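Local coordinates for kinectin 1 (Kinesin receptor) (Legionella pneumophila, PDB 4MU6), which is a Legionella effector of undetermined function, represented here by its N-terminal coiled-coil domain, a long, mainly helical rod, at residues A[80-83]-A[84-88]; A[119-122]-A[123-126]; A[235-238]-A[239-243]. One frame throughout, in Å; residues are numbered along the deposited sequence.

All three contacts are short runs of about two turns within helices, met along the chain in the order 1, 2, 3, and all belong to the N-terminal coiled-coil domain of LegC3. Contact 1 (80-88) lies within helix 43-105, contact 2 (119-126) near the end of helix 108-127, and contact 3 (235-243) within helix 227-273. The centres of contacts 1 and 3 are 32 Å apart, whereas contact 2 is 57 Å from contact 1 and 84 Å from contact 3, so none touches another. Helix 158-217 packs against contacts 1 and 2, and helix 43-105 against contact 3. Such spacing reflects an extended rod whose helices pair along its length.

Contact 1: A[80-83]-A[84-88]; sequences DKIQ and KEQDD
Gln83 and Asp87, one helical turn apart, set their flat ends almost parallel, the amide and carboxylate planes being only 14° apart. Their chains slant past one another: Gln83 CG lies 3.8 Å from Asp87 OD2. Gln83 CG stands anti to its own backbone N (chi1 179°) and the chain runs on extended, carrying the amide out from the helix; Asp87 instead swings its carboxylate back toward the preceding turn. Neither polar end is satisfied by the other. Gln83 OE1 and Asp87 OD2 both meet Arg204 NH1 of helix 158-217, and His200 adds a further hydrogen bond to the same carboxylate oxygen.

On an exposed flank, Ile82 meets two polar chains of the next turn. Its CG2 branch has OE1 of Gln86 3.6 Å away, while its CD1 tip comes within 3.7 Å of OE1 of Glu85. Both polar ends fold back to these methyls in loose van der Waals contact, and polar residues suit so exposed a flank.

Lys84 reaches forward along the helix to Asp88, its chain bending only at the last torsion (chi4 -41°) to bring NZ 3.1 Å from Asp88 OD2, on the syn lone pair, in a salt bridge. Backbone bonds such as Asp87 N to Gln83 O, 2.9 Å, hold the turn. Asp80 accepts from Gln76 NE2 and forms salt bridges to Arg207 and Arg211. Two aspartates and a glutamine are thus matched to arginines of helix 158-217, and charge complementarity probably helps align the helices.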
# COMPACT_ATOMS: atom_id res chain seq x y z
N ASP A 80 11.09 6.72 3.57
CA ASP A 80 12.43 6.22 3.32
C ASP A 80 13.47 7.32 3.15
O ASP A 80 14.61 7.16 3.56
CB ASP A 80 12.45 5.28 2.12
CG ASP A 80 11.84 3.93 2.43
OD1 ASP A 80 11.38 3.75 3.57
OD2 ASP A 80 11.81 3.05 1.53
N LYS A 81 13.07 8.45 2.56
CA LYS A 81 14.01 9.57 2.41
C LYS A 81 14.28 10.26 3.75
O LYS A 81 15.40 10.71 4.01
CB LYS A 81 13.53 10.59 1.37
CG LYS A 81 13.61 10.07 -0.08
CD LYS A 81 12.92 11.04 -1.05
CE LYS A 81 12.76 10.46 -2.46
NZ LYS A 81 11.82 11.27 -3.30
N ILE A 82 13.26 10.31 4.60
CA ILE A 82 13.41 10.83 5.95
C ILE A 82 14.32 9.95 6.79
O ILE A 82 15.23 10.44 7.44
CB ILE A 82 12.05 10.97 6.66
CG1 ILE A 82 11.29 12.16 6.10
CG2 ILE A 82 12.24 11.12 8.17
CD1 ILE A 82 12.13 13.42 6.02
N GLN A 83 14.08 8.64 6.77
CA GLN A 83 14.88 7.72 7.57
C GLN A 83 16.34 7.71 7.09
O GLN A 83 17.25 7.48 7.88
CB GLN A 83 14.29 6.31 7.52
CG GLN A 83 15.08 5.28 8.32
CD GLN A 83 14.63 3.85 8.03
OE1 GLN A 83 14.90 3.29 6.96
NE2 GLN A 83 13.93 3.26 8.99
N LYS A 84 16.55 7.97 5.80
CA LYS A 84 17.89 8.01 5.25
C LYS A 84 18.67 9.21 5.77
O LYS A 84 19.84 9.08 6.11
CB LYS A 84 17.89 8.03 3.74
CG LYS A 84 19.23 7.66 3.16
CD LYS A 84 19.24 7.75 1.64
CE LYS A 84 20.60 7.30 1.10
NZ LYS A 84 21.71 7.83 1.95
N GLU A 85 18.03 10.37 5.83
CA GLU A 85 18.69 11.58 6.32
C GLU A 85 19.01 11.51 7.80
O GLU A 85 20.07 11.98 8.25
CB GLU A 85 17.84 12.81 6.02
CG GLU A 85 17.84 13.19 4.56
CD GLU A 85 16.50 13.74 4.12
OE1 GLU A 85 15.65 14.00 5.00
OE2 GLU A 85 16.30 13.90 2.90
N GLN A 86 18.10 10.93 8.57
CA GLN A 86 18.33 10.74 9.99
C GLN A 86 19.41 9.70 10.25
O GLN A 86 20.28 9.90 11.10
CB GLN A 86 17.02 10.38 10.71
CG GLN A 86 16.10 11.57 10.85
CD GLN A 86 14.67 11.19 11.14
OE1 GLN A 86 14.26 10.03 10.95
NE2 GLN A 86 13.89 12.16 11.61
N ASP A 87 19.39 8.60 9.51
CA ASP A 87 20.46 7.63 9.63
C ASP A 87 21.81 8.24 9.25
O ASP A 87 22.79 8.06 9.96
CB ASP A 87 20.19 6.37 8.80
CG ASP A 87 19.11 5.49 9.40
OD1 ASP A 87 18.61 5.82 10.51
OD2 ASP A 87 18.76 4.48 8.77
N ASP A 88 21.85 8.97 8.14
CA ASP A 88 23.09 9.58 7.68
C ASP A 88 23.65 10.53 8.72
O ASP A 88 24.86 10.53 8.99
CB ASP A 88 22.87 10.35 6.38
CG ASP A 88 22.75 9.43 5.17
OD1 ASP A 88 23.02 8.21 5.30
OD2 ASP A 88 22.38 9.93 4.07

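Contact 2: A[119-122]-A[123-126]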
# COMPACT_ATOMS: atom_id res chain seq x y z
N LEU A 119 53.75 8.59 40.82
CA LEU A 119 53.29 8.01 42.08
C LEU A 119 54.44 7.26 42.76
O LEU A 119 54.58 7.29 43.99
CB LEU A 119 52.11 7.07 41.84
CG LEU A 119 51.59 6.28 43.03
CD1 LEU A 119 51.27 7.19 44.22
CD2 LEU A 119 50.37 5.48 42.61
N ARG A 120 55.28 6.61 41.95
CA ARG A 120 56.41 5.85 42.45
C ARG A 120 57.47 6.75 43.09
O ARG A 120 58.03 6.42 44.13
CB ARG A 120 57.04 5.02 41.33
CG ARG A 120 56.89 3.51 41.52
CD ARG A 120 57.55 2.73 40.38
NE ARG A 120 56.78 2.79 39.14
CZ ARG A 120 57.18 3.43 38.04
NH1 ARG A 120 58.34 4.08 38.02
NH2 ARG A 120 56.41 3.43 36.96
N LEU A 121 57.75 7.87 42.44
CA LEU A 121 58.63 8.87 43.00
C LEU A 121 58.09 9.43 44.33
O LEU A 121 58.84 9.65 45.27
CB LEU A 121 58.84 9.99 41.98
CG LEU A 121 59.76 11.15 42.35
CD1 LEU A 121 61.19 10.69 42.52
CD2 LEU A 121 59.64 12.25 41.29
N LEU A 122 56.77 9.65 44.41
CA LEU A 122 56.18 10.13 45.66
C LEU A 122 56.37 9.13 46.80
O LEU A 122 56.63 9.53 47.94
CB LEU A 122 54.70 10.45 45.49
CG LEU A 122 54.32 11.65 44.63
CD1 LEU A 122 52.83 11.66 44.46
CD2 LEU A 122 54.81 12.96 45.24
N HIS A 123 56.25 7.83 46.50
CA HIS A 123 56.40 6.80 47.52
C HIS A 123 57.84 6.76 47.98
O HIS A 123 58.13 6.51 49.15
CB HIS A 123 56.01 5.43 46.99
CG HIS A 123 54.55 5.16 47.01
ND1 HIS A 123 53.90 4.49 45.99
CD2 HIS A 123 53.59 5.46 47.92
CE1 HIS A 123 52.61 4.39 46.28
NE2 HIS A 123 52.40 4.98 47.44
N TYR A 124 58.75 6.97 47.03
CA TYR A 124 60.18 7.03 47.30
C TYR A 124 60.47 8.22 48.21
O TYR A 124 61.13 8.08 49.24
CB TYR A 124 60.96 7.10 45.98
CG TYR A 124 62.47 7.20 46.09
CD1 TYR A 124 63.25 6.07 46.38
CD2 TYR A 124 63.13 8.41 45.88
CE1 TYR A 124 64.64 6.16 46.47
CE2 TYR A 124 64.52 8.51 45.97
CZ TYR A 124 65.27 7.38 46.27
OH TYR A 124 66.64 7.48 46.35
N LYS A 125 59.95 9.40 47.86
CA LYS A 125 60.10 10.58 48.70
C LYS A 125 59.51 10.42 50.11
O LYS A 125 60.06 10.94 51.07
CB LYS A 125 59.49 11.82 48.04
CG LYS A 125 60.19 12.28 46.78
CD LYS A 125 59.65 13.63 46.32
CE LYS A 125 60.38 14.13 45.08
NZ LYS A 125 60.01 15.53 44.74
N LEU A 126 58.41 9.70 50.24
CA LEU A 126 57.79 9.52 51.55
C LEU A 126 58.61 8.57 52.41
O LEU A 126 58.75 8.78 53.62
CB LEU A 126 56.36 8.99 51.42
CG LEU A 126 55.61 8.76 52.73
CD1 LEU A 126 55.37 10.09 53.43
CD2 LEU A 126 54.30 8.02 52.50
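Lys125 N donates to Leu121 O over 2.8 Å in a nearly straight bond (169° at the hydrogen), the shortest of the four backbone bonds that join these turns. The same carbonyl oxygen has the lysine's CG lying 3.3 Å from it. From there the extended lysine chain folds back along Leu121, bringing CE to 4.1 Å from Leu121 CG; the methylenes accompany the leucine while the amine ends on the exposed side.

Leu119 and His123 form the other side-chain pair. The leucine's CD1 sits 4.1 Å from the centroid of the imidazole, 29° off the ring normal, an off-centre CH-pi contact in which CE1 of His123 is the nearest ring atom at 3.7 Å. With chi1 at -82°, the His123 ring is turned back toward the previous turn and so meets this methyl. Histidine suits the margin here, offering a flat surface to a leucine while keeping polar nitrogens.

Leu119 and Leu122 also face outward from this helix onto a second one: Leu119 packs on Ile173, and Leu122 on Leu162, Ser165 and Arg169. Near the end of helix 108-127, the flank of Leu119 and Leu122 lies against helix 158-217.

Contact 3: A[235-238]-A[239-243]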
# COMPACT_ATOMS: atom_id res chain seq x y z
N ARG A 235 -5.95 -3.09 2.95
CA ARG A 235 -7.29 -2.92 3.52
C ARG A 235 -8.10 -1.92 2.70
O ARG A 235 -9.29 -2.13 2.46
CB ARG A 235 -7.24 -2.49 4.99
CG ARG A 235 -8.64 -2.31 5.56
CD ARG A 235 -8.63 -1.58 6.88
NE ARG A 235 -9.97 -1.16 7.29
CZ ARG A 235 -10.91 -1.99 7.73
NH1 ARG A 235 -10.68 -3.29 7.81
NH2 ARG A 235 -12.10 -1.51 8.09
N SER A 236 -7.46 -0.85 2.27
CA SER A 236 -8.13 0.17 1.49
C SER A 236 -8.58 -0.41 0.15
O SER A 236 -9.65 -0.06 -0.34
CB SER A 236 -7.22 1.39 1.28
OG SER A 236 -6.04 1.02 0.59
N ILE A 237 -7.78 -1.30 -0.43
CA ILE A 237 -8.16 -1.90 -1.70
C ILE A 237 -9.27 -2.90 -1.50
O ILE A 237 -10.23 -2.93 -2.27
CB ILE A 237 -6.99 -2.57 -2.41
CG1 ILE A 237 -6.02 -1.51 -2.94
CG2 ILE A 237 -7.49 -3.46 -3.54
CD1 ILE A 237 -4.90 -2.09 -3.77
N GLN A 238 -9.15 -3.72 -0.46
CA GLN A 238 -10.19 -4.72 -0.16
C GLN A 238 -11.56 -4.08 0.06
O GLN A 238 -12.57 -4.58 -0.44
CB GLN A 238 -9.81 -5.54 1.06
CG GLN A 238 -10.97 -6.29 1.70
CD GLN A 238 -10.60 -6.88 3.06
OE1 GLN A 238 -10.73 -8.09 3.29
NE2 GLN A 238 -10.15 -6.02 3.98
N LYS A 239 -11.60 -2.98 0.80
CA LYS A 239 -12.86 -2.29 1.04
C LYS A 239 -13.47 -1.77 -0.26
O LYS A 239 -14.66 -1.93 -0.51
CB LYS A 239 -12.67 -1.14 2.04
CG LYS A 239 -12.39 -1.60 3.45
CD LYS A 239 -13.59 -2.35 4.01
CE LYS A 239 -13.43 -2.59 5.50
NZ LYS A 239 -14.65 -3.17 6.12
N GLN A 240 -12.64 -1.14 -1.09
CA GLN A 240 -13.09 -0.58 -2.36
C GLN A 240 -13.54 -1.65 -3.35
O GLN A 240 -14.55 -1.49 -4.04
CB GLN A 240 -11.99 0.30 -2.98
CG GLN A 240 -11.77 1.64 -2.24
CD GLN A 240 -12.91 2.61 -2.45
OE1 GLN A 240 -13.52 2.62 -3.52
NE2 GLN A 240 -13.21 3.44 -1.44
N HIS A 241 -12.82 -2.76 -3.41
CA HIS A 241 -13.19 -3.81 -4.36
C HIS A 241 -14.48 -4.51 -3.97
O HIS A 241 -15.32 -4.79 -4.83
CB HIS A 241 -12.04 -4.80 -4.59
CG HIS A 241 -10.96 -4.27 -5.49
ND1 HIS A 241 -9.93 -5.06 -5.96
CD2 HIS A 241 -10.74 -3.04 -5.99
CE1 HIS A 241 -9.12 -4.33 -6.71
NE2 HIS A 241 -9.60 -3.10 -6.74
N HIS A 242 -14.63 -4.81 -2.68
CA HIS A 242 -15.88 -5.40 -2.18
C HIS A 242 -17.05 -4.50 -2.49
O HIS A 242 -18.10 -4.96 -2.94
CB HIS A 242 -15.83 -5.67 -0.67
CG HIS A 242 -15.01 -6.86 -0.29
ND1 HIS A 242 -14.98 -8.02 -1.04
CD2 HIS A 242 -14.17 -7.07 0.75
CE1 HIS A 242 -14.17 -8.89 -0.47
NE2 HIS A 242 -13.66 -8.34 0.62
N ALA A 243 -16.88 -3.21 -2.25
CA ALA A 243 -17.93 -2.24 -2.51
C ALA A 243 -18.33 -2.21 -3.99
O ALA A 243 -19.51 -2.29 -4.30
CB ALA A 243 -17.52 -0.86 -2.03
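Ile237 and His241 make the compact part of this contact. Their side chains leave the helix in the same direction, next to each other, and the CG2 methyl of Ile237 lies over the centre of the imidazole in a CH-pi contact, 3.7 Å from the ring centroid and 12° off its normal. The isoleucine torsion (chi1 -71°) puts CG2 anti to the backbone N, which directs this branch forward along the helix to the ring, while CG1 takes the position beside the N. A beta-branched residue suits the place because one methyl can cover the ring while the other branch remains for packing. His241 is also held at its far end, where NE2 is hydrogen-bonded to Lys61 O, and Ile237 packs on Lys65 and Leu68 of helix 43-105. The His241 N to Ile237 O bond, 2.8 Å long, joins successive turns of the backbone.

Looser packing prevails on the solvent side. Gln238 slants past His242, its CG touching ring atom CD2 at 3.4 Å, with amide and ring planes 34° apart; the amide oxygen OE1 stays 4.0 Å from His242 NE2. At the N-terminal end of the segment, Arg235 stretches out with an extended chain, and CE of Lys239 lies over one face of its guanidinium, 3.0 Å above the plane and offset toward the rim. The lysine reaches it through a bend at chi2. This pair is exposed yet tight, and so close an approach is doubtful in detail.

Arg235 NH2 and Lys239 NZ come within 3.6 Å, like charges that probably repel, a cost that solvent may lessen at this exposed site. The chemistry thus divides the helix: an apolar and hydrogen-bonded side faces helix 43-105, and an exposed, largely basic side faces away.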